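Lysine cyclodeaminase (Streptomyces pristinaespiralis, PDB 5YU3) catalyses the NAD-dependent cyclising deamination of L-lysine, probably to L-pipecolic acid, and also recognises L-ornithine and L-2,4-diaminobutyric acid. Local coordinates at residues Ser130-Arg135 against Ala287-Arg292. Sequence-based numbering, arbitrary orientation.
Sequences SRLLAR and AAAAGR
A type II beta turn from Ala289 to Arg292 meets the last turn of helix 115-133 in the Rossmann-type NAD-binding part of the chain, its centre about 20 Å from the centre of the chain, where Leu133 touches both Ala289 and Arg292 and Leu132 touches Ala289. The case illustrates how a loop can be seated on a helix end mainly by apolar contacts, beside which Leu132 O takes a weak hydrogen bond from Gln293 NE2. One branch of Leu133 does most of the touching: its CD2 lies 3.6 Å from CB of Arg292 and 4.1 Å from CB of Ala289, so a single methyl meets the first and last residues of the turn. With CG anti to the carbonyl carbon (chi1 -67°), the leucine side chain carries that branch toward the loop. Leu132 adds a looser contact, its CD2 standing 4.4 Å from Ala289 CB, and it also packs on Leu279 and Leu282 of helix 279-284. The turn itself is closed by the bond from Arg292 N to Ala289 O, 2.9 Å long, and Gly291 occupies its third position with a positive phi of 89°, a conformation that favours glycine. Ala289 and Leu133 are buried, whereas Arg292 is exposed. Leu133 also packs on Phe252 and Thr254 of strand 252-255, the edge of the parallel sheet, and on His229 of strand 229-232, so the seam joins helix, loop and sheet. Arg292 and Leu133 lie side by side and point the same way; the arginine touches the leucine through CB, and its chain then bends at chi2 (-59°), its guanidinium end leading away from Leu133 CD2.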
ATOM      1  N   SER A 130      -9.708 -21.888 -17.437  1.00 17.08           N
ATOM      2  CA  SER A 130     -10.757 -22.666 -18.089  1.00 16.06           C
ATOM      3  C   SER A 130     -10.280 -23.258 -19.407  1.00 17.47           C
ATOM      4  O   SER A 130     -10.750 -24.327 -19.811  1.00 16.36           O
ATOM      5  CB  SER A 130     -11.996 -21.802 -18.308  1.00 15.48           C
ATOM      6  OG  SER A 130     -12.527 -21.326 -17.085  1.00 17.66           O
ATOM      7  N   ARG A 131      -9.354 -22.589 -20.094  1.00 17.87           N
ATOM      8  CA  ARG A 131      -8.747 -23.208 -21.261  1.00 18.33           C
ATOM      9  C   ARG A 131      -8.066 -24.516 -20.882  1.00 22.21           C
ATOM     10  O   ARG A 131      -8.115 -25.495 -21.639  1.00 18.40           O
ATOM     11  CB  ARG A 131      -7.754 -22.236 -21.902  1.00 19.98           C
ATOM     12  CG  ARG A 131      -7.574 -22.414 -23.386  1.00 28.92           C
ATOM     13  CD  ARG A 131      -7.046 -21.120 -23.980  1.00 26.88           C
ATOM     14  NE  ARG A 131      -6.003 -20.575 -23.118  1.00 30.23           N
ATOM     15  CZ  ARG A 131      -5.269 -19.507 -23.411  1.00 36.10           C
ATOM     16  NH1 ARG A 131      -5.473 -18.853 -24.557  1.00 27.13           N
ATOM     17  NH2 ARG A 131      -4.336 -19.095 -22.554  1.00 22.88           N
ATOM     18  N   LEU A 132      -7.444 -24.559 -19.701  1.00 18.08           N
ATOM     19  CA  LEU A 132      -6.750 -25.763 -19.255  1.00 17.42           C
ATOM     20  C   LEU A 132      -7.704 -26.837 -18.738  1.00 20.21           C
ATOM     21  O   LEU A 132      -7.413 -28.032 -18.885  1.00 21.08           O
ATOM     22  CB  LEU A 132      -5.744 -25.419 -18.151  1.00 16.42           C
ATOM     23  CG  LEU A 132      -4.410 -24.788 -18.579  1.00 19.30           C
ATOM     24  CD1 LEU A 132      -3.847 -23.935 -17.454  1.00 22.60           C
ATOM     25  CD2 LEU A 132      -3.411 -25.855 -18.993  1.00 23.81           C
ATOM     26  N   LEU A 133      -8.823 -26.449 -18.112  1.00 16.78           N
ATOM     27  CA  LEU A 133      -9.589 -27.376 -17.283  1.00 16.83           C
ATOM     28  C   LEU A 133     -11.055 -27.526 -17.661  1.00 16.05           C
ATOM     29  O   LEU A 133     -11.726 -28.411 -17.109  1.00 13.66           O
ATOM     30  CB  LEU A 133      -9.505 -26.951 -15.804  1.00 17.59           C
ATOM     31  CG  LEU A 133      -8.110 -27.075 -15.184  1.00 18.19           C
ATOM     32  CD1 LEU A 133      -8.049 -26.436 -13.801  1.00 16.78           C
ATOM     33  CD2 LEU A 133      -7.698 -28.540 -15.111  1.00 20.54           C
ATOM     34  N   ALA A 134     -11.591 -26.689 -18.537  1.00 16.62           N
ATOM     35  CA  ALA A 134     -12.938 -26.916 -19.039  1.00 16.33           C
ATOM     36  C   ALA A 134     -12.870 -27.665 -20.364  1.00 17.94           C
ATOM     37  O   ALA A 134     -11.873 -27.596 -21.091  1.00 22.19           O
ATOM     38  CB  ALA A 134     -13.690 -25.594 -19.231  1.00 18.29           C
ATOM     39  N   ARG A 135     -13.942 -28.378 -20.675  1.00 20.50           N
ATOM     40  CA  ARG A 135     -14.028 -29.073 -21.948  1.00 20.40           C
ATOM     41  C   ARG A 135     -13.911 -28.062 -23.087  1.00 19.60           C
ATOM     42  O   ARG A 135     -14.577 -27.020 -23.052  1.00 20.39           O
ATOM     43  CB  ARG A 135     -15.351 -29.829 -22.045  1.00 25.00           C
ATOM     44  CG  ARG A 135     -15.281 -31.283 -21.583  1.00 26.52           C
ATOM     45  CD  ARG A 135     -16.548 -32.027 -22.005  1.00 31.52           C
ATOM     46  NE  ARG A 135     -16.559 -32.338 -23.437  1.00 38.61           N
ATOM     47  CZ  ARG A 135     -15.958 -33.393 -23.989  1.00 46.25           C
ATOM     48  NH1 ARG A 135     -15.299 -34.260 -23.234  1.00 43.80           N
ATOM     49  NH2 ARG A 135     -16.025 -33.586 -25.300  1.00 42.49           N
ATOM     50  N   ALA A 287       1.295 -31.352 -17.967  1.00 26.10           N
ATOM     51  CA  ALA A 287       1.144 -32.712 -17.451  1.00 23.28           C
ATOM     52  C   ALA A 287       0.205 -32.758 -16.250  1.00 25.83           C
ATOM     53  O   ALA A 287      -0.569 -33.711 -16.085  1.00 26.17           O
ATOM     54  CB  ALA A 287       2.511 -33.278 -17.067  1.00 23.58           C
ATOM     55  N   ALA A 288       0.257 -31.732 -15.403  1.00 28.13           N
ATOM     56  CA  ALA A 288      -0.538 -31.735 -14.181  1.00 31.22           C
ATOM     57  C   ALA A 288      -2.031 -31.590 -14.463  1.00 30.20           C
ATOM     58  O   ALA A 288      -2.860 -32.031 -13.656  1.00 33.35           O
ATOM     59  CB  ALA A 288      -0.050 -30.622 -13.255  1.00 33.69           C
ATOM     60  N   ALA A 289      -2.399 -30.993 -15.594  1.00 23.78           N
ATOM     61  CA  ALA A 289      -3.799 -30.821 -15.960  1.00 24.80           C
ATOM     62  C   ALA A 289      -4.304 -31.892 -16.922  1.00 29.84           C
ATOM     63  O   ALA A 289      -5.502 -31.912 -17.233  1.00 25.89           O
ATOM     64  CB  ALA A 289      -4.012 -29.438 -16.584  1.00 25.82           C
ATOM     65  N   ALA A 290      -3.426 -32.769 -17.406  1.00 26.42           N
ATOM     66  CA  ALA A 290      -3.807 -33.718 -18.446  1.00 32.71           C
ATOM     67  C   ALA A 290      -4.896 -34.658 -17.938  1.00 27.87           C
ATOM     68  O   ALA A 290      -4.718 -35.342 -16.925  1.00 32.49           O
ATOM     69  CB  ALA A 290      -2.579 -34.503 -18.912  1.00 28.65           C
ATOM     70  N   GLY A 291      -6.040 -34.666 -18.627  1.00 33.15           N
ATOM     71  CA  GLY A 291      -7.174 -35.475 -18.226  1.00 31.39           C
ATOM     72  C   GLY A 291      -8.140 -34.814 -17.263  1.00 33.09           C
ATOM     73  O   GLY A 291      -9.235 -35.350 -17.041  1.00 31.70           O
ATOM     74  N   ARG A 292      -7.786 -33.670 -16.683  1.00 23.70           N
ATOM     75  CA  ARG A 292      -8.657 -33.064 -15.681  1.00 22.22           C
ATOM     76  C   ARG A 292      -9.808 -32.267 -16.294  1.00 18.32           C
ATOM     77  O   ARG A 292     -10.707 -31.829 -15.561  1.00 18.81           O
ATOM     78  CB  ARG A 292      -7.839 -32.168 -14.750  1.00 24.29           C
ATOM     79  CG  ARG A 292      -6.594 -32.828 -14.152  1.00 26.10           C
ATOM     80  CD  ARG A 292      -6.898 -34.071 -13.331  1.00 34.05           C
ATOM     81  NE  ARG A 292      -5.689 -34.565 -12.665  1.00 40.75           N
ATOM     82  CZ  ARG A 292      -5.441 -35.844 -12.382  1.00 40.62           C
ATOM     83  NH1 ARG A 292      -6.318 -36.792 -12.697  1.00 33.87           N
ATOM     84  NH2 ARG A 292      -4.305 -36.177 -11.780  1.00 36.94           N
TER